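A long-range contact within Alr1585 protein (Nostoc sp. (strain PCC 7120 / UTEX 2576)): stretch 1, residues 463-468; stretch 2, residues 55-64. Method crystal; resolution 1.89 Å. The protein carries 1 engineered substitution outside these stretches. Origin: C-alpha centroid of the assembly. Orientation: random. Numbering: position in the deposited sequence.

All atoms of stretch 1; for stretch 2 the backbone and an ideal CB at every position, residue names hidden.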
# COMPACT_ATOMS: atom_id res chain seq x y z
N PHE A 463 39.74 -19.61 -8.93
CA PHE A 463 39.65 -20.72 -9.86
C PHE A 463 38.92 -20.30 -11.13
O PHE A 463 39.41 -20.54 -12.27
CB PHE A 463 38.97 -21.92 -9.25
CG PHE A 463 38.54 -22.96 -10.23
CD1 PHE A 463 39.46 -23.82 -10.82
CD2 PHE A 463 37.21 -23.15 -10.54
CE1 PHE A 463 39.09 -24.81 -11.71
CE2 PHE A 463 36.80 -24.17 -11.44
CZ PHE A 463 37.74 -24.99 -12.04
N LEU A 464 37.77 -19.65 -10.96
CA LEU A 464 36.95 -19.26 -12.07
C LEU A 464 37.60 -18.16 -12.93
O LEU A 464 37.48 -18.17 -14.16
CB LEU A 464 35.57 -18.84 -11.57
CG LEU A 464 34.76 -19.92 -10.83
CD1 LEU A 464 33.54 -19.34 -10.19
CD2 LEU A 464 34.39 -21.03 -11.81
N LYS A 465 38.27 -17.22 -12.28
CA LYS A 465 38.90 -16.13 -13.00
C LYS A 465 40.11 -16.53 -13.84
O LYS A 465 40.52 -15.75 -14.68
CB LYS A 465 39.36 -15.06 -12.02
CG LYS A 465 38.27 -14.22 -11.39
CD LYS A 465 38.92 -13.04 -10.67
CE LYS A 465 37.89 -12.16 -10.02
NZ LYS A 465 38.58 -10.97 -9.42
N THR A 466 40.71 -17.70 -13.57
CA THR A 466 41.93 -18.11 -14.27
C THR A 466 41.70 -19.40 -15.07
O THR A 466 42.64 -20.08 -15.45
CB THR A 466 43.09 -18.30 -13.28
OG1 THR A 466 42.75 -19.29 -12.31
CG2 THR A 466 43.42 -17.01 -12.57
N LEU A 467 40.45 -19.72 -15.31
CA LEU A 467 40.10 -20.92 -16.03
C LEU A 467 40.55 -20.87 -17.52
O LEU A 467 40.97 -21.90 -18.05
CB LEU A 467 38.60 -21.10 -15.89
CG LEU A 467 37.94 -22.44 -16.09
CD1 LEU A 467 38.56 -23.56 -15.31
CD2 LEU A 467 36.48 -22.25 -15.72
N ALA A 468 40.54 -19.69 -18.13
CA ALA A 468 41.07 -19.43 -19.46
C ALA A 468 42.34 -18.57 -19.33
O ALA A 468 42.57 -17.93 -18.29
CB ALA A 468 40.04 -18.70 -20.30
OXT ALA A 468 43.10 -18.50 -20.26
N UNK A 55 35.05 -25.89 -25.44
CA UNK A 55 35.61 -25.79 -24.10
C UNK A 55 36.33 -24.47 -23.90
O UNK A 55 36.12 -23.78 -22.91
CB UNK A 55 36.57 -26.95 -23.83
N UNK A 56 37.18 -24.10 -24.85
CA UNK A 56 38.01 -22.90 -24.65
C UNK A 56 37.14 -21.63 -24.57
O UNK A 56 37.34 -20.81 -23.67
CB UNK A 56 39.03 -22.77 -25.78
N UNK A 57 36.17 -21.47 -25.46
CA UNK A 57 35.32 -20.26 -25.38
C UNK A 57 34.38 -20.29 -24.18
O UNK A 57 34.02 -19.23 -23.60
CB UNK A 57 34.50 -20.11 -26.66
N UNK A 58 34.00 -21.49 -23.73
CA UNK A 58 33.26 -21.60 -22.47
C UNK A 58 34.10 -21.12 -21.31
O UNK A 58 33.63 -20.35 -20.45
CB UNK A 58 32.81 -23.04 -22.23
N UNK A 59 35.36 -21.53 -21.29
CA UNK A 59 36.24 -21.10 -20.22
C UNK A 59 36.42 -19.59 -20.22
O UNK A 59 36.43 -18.98 -19.13
CB UNK A 59 37.60 -21.79 -20.34
N UNK A 60 36.54 -19.00 -21.41
CA UNK A 60 36.64 -17.55 -21.51
C UNK A 60 35.38 -16.87 -20.97
O UNK A 60 35.46 -15.83 -20.29
CB UNK A 60 36.88 -17.14 -22.96
N UNK A 61 34.22 -17.43 -21.29
CA UNK A 61 32.95 -16.87 -20.79
C UNK A 61 32.88 -16.94 -19.25
O UNK A 61 32.53 -15.96 -18.58
CB UNK A 61 31.77 -17.62 -21.40
N UNK A 62 33.18 -18.11 -18.69
CA UNK A 62 33.15 -18.26 -17.23
C UNK A 62 34.10 -17.26 -16.58
O UNK A 62 33.76 -16.63 -15.57
CB UNK A 62 33.52 -19.69 -16.82
N UNK A 63 35.30 -17.15 -17.14
CA UNK A 63 36.29 -16.20 -16.65
C UNK A 63 35.70 -14.78 -16.63
O UNK A 63 35.86 -14.05 -15.63
CB UNK A 63 37.55 -16.25 -17.52
N UNK A 64 35.06 -14.38 -17.73
CA UNK A 64 34.52 -13.01 -17.82
C UNK A 64 33.41 -12.83 -16.81
O UNK A 64 33.31 -11.79 -16.18
CB UNK A 64 34.00 -12.71 -19.23

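Stretch 2 is helical throughout, and the chain terminus of stretch 1, from Leu464 to Ala468, packs along one side of it. Position 55 lies out of reach, its ideal CB having nothing of stretch 1 within 5.5 Å, so this contact hardly limits the choice; the residue is Val55.

At position 56 CA-to-CB runs sideways and the CB again meets nothing, but the C-terminal carboxylate of Ala468 lies within range of a long side chain. A basic group could pair with it directly, and a polar or acidic one could reach it through water. Glu56 takes the last route: water 1 donates to both Glu56 OE2 (2.6 Å) and Ala468 OXT (2.7 Å), so that one molecule joins two acidic groups without direct contact between them.

Positions 57 and 58 make no contact and are left free by stretch 1; they are Val57 and Val58.

Position 59 points toward stretch 1, its ideal CB 3.9 Å from Ala468 CB and 4.1 Å from Leu467 O. An aliphatic stem suits the packing, and a donor at its end could use the carbonyl; leucine, methionine, lysine or arginine would all be reasonable. Lys59, extended beyond an m chi1, lays its CG 3.9 Å from Leu467 CG and its CD 3.5 Å from Leu467 O. Its amine reaches that carbonyl through water 2, which accepts from Lys59 NZ (2.8 Å) and donates to Leu467 O (2.7 Å).

Position 60 points away, though its ideal CB is 4.4 Å from Ala468 CB, and many polar residues would fit. Gln60 CG touches Ala468 CB at 3.9 Å, while Gln60 NE2 donates to Glu56 OE2 (2.9 Å), one helical turn back. Position 61 points away and is unconstrained here; it is Trp61.

Position 62 faces the leucines, with its ideal CB 4.1 Å from Leu467 CD2, and calls for an aliphatic residue such as valine, isoleucine, leucine or methionine. In Ile62 the CG2 methyl packs against both, 3.8 Å from Leu464 CD2 and 3.7 Å from Leu467 CD2.

At position 63 CA-to-CB is sideways, but the ideal CB lies 3.9 Å from Leu464 O and 4.1 Å from Lys465 O. Carbonyls near the helix end favour a donor: glutamine, asparagine, lysine or arginine. The deposited Gln63 is extended through chi2, and its NE2 donates to Lys465 O (2.9 Å, 158°). The backbone adds a CA-H...O contact from Gln63 CA to Leu464 O (3.4 Å).

Position 64 points away, leaving its choice open; Ser64 OG donates to Trp61 O (2.8 Å).

Stretch 2, residues 55-64: VEVVKQWIQS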
# COMPACT_ATOMS: atom_id res chain seq x y z
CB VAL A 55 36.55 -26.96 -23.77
CG1 VAL A 55 37.12 -26.77 -22.36
CG2 VAL A 55 35.80 -28.29 -23.89
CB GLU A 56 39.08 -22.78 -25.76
CG GLU A 56 39.88 -21.48 -25.82
CD GLU A 56 40.86 -21.22 -24.67
OE1 GLU A 56 41.46 -22.20 -24.14
OE2 GLU A 56 41.05 -20.00 -24.28
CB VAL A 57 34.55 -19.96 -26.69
CG1 VAL A 57 35.53 -19.66 -27.80
CG2 VAL A 57 33.63 -21.10 -27.08
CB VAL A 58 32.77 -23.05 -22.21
CG1 VAL A 58 32.32 -23.24 -20.77
CG2 VAL A 58 31.64 -23.38 -23.17
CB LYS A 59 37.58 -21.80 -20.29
CG LYS A 59 37.49 -23.25 -19.89
CD LYS A 59 38.84 -23.93 -19.91
CE LYS A 59 38.74 -25.35 -19.34
NZ LYS A 59 40.02 -26.06 -19.41
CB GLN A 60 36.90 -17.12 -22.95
CG GLN A 60 38.26 -17.55 -23.52
CD GLN A 60 38.34 -17.46 -25.04
OE1 GLN A 60 37.49 -16.87 -25.70
NE2 GLN A 60 39.38 -18.05 -25.61
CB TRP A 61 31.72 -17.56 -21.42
CG TRP A 61 30.52 -16.89 -20.91
CD1 TRP A 61 29.95 -15.74 -21.41
CD2 TRP A 61 29.82 -17.20 -19.72
NE1 TRP A 61 28.92 -15.35 -20.61
CE2 TRP A 61 28.83 -16.22 -19.55
CE3 TRP A 61 29.94 -18.22 -18.77
CZ2 TRP A 61 27.94 -16.22 -18.46
CZ3 TRP A 61 29.05 -18.23 -17.68
CH2 TRP A 61 28.07 -17.22 -17.54
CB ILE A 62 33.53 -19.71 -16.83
CG1 ILE A 62 32.42 -20.68 -17.28
CG2 ILE A 62 33.71 -19.83 -15.32
CD1 ILE A 62 32.81 -22.13 -17.16
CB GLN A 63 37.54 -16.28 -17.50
CG GLN A 63 38.63 -15.29 -17.12
CD GLN A 63 39.82 -15.29 -18.08
OE1 GLN A 63 39.67 -15.19 -19.33
NE2 GLN A 63 40.99 -15.36 -17.54
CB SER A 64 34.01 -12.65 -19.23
OG SER A 64 32.77 -13.36 -19.45
O HOH W 1 42.89 -20.03 -22.50
O HOH W 2 41.51 -24.49 -17.58
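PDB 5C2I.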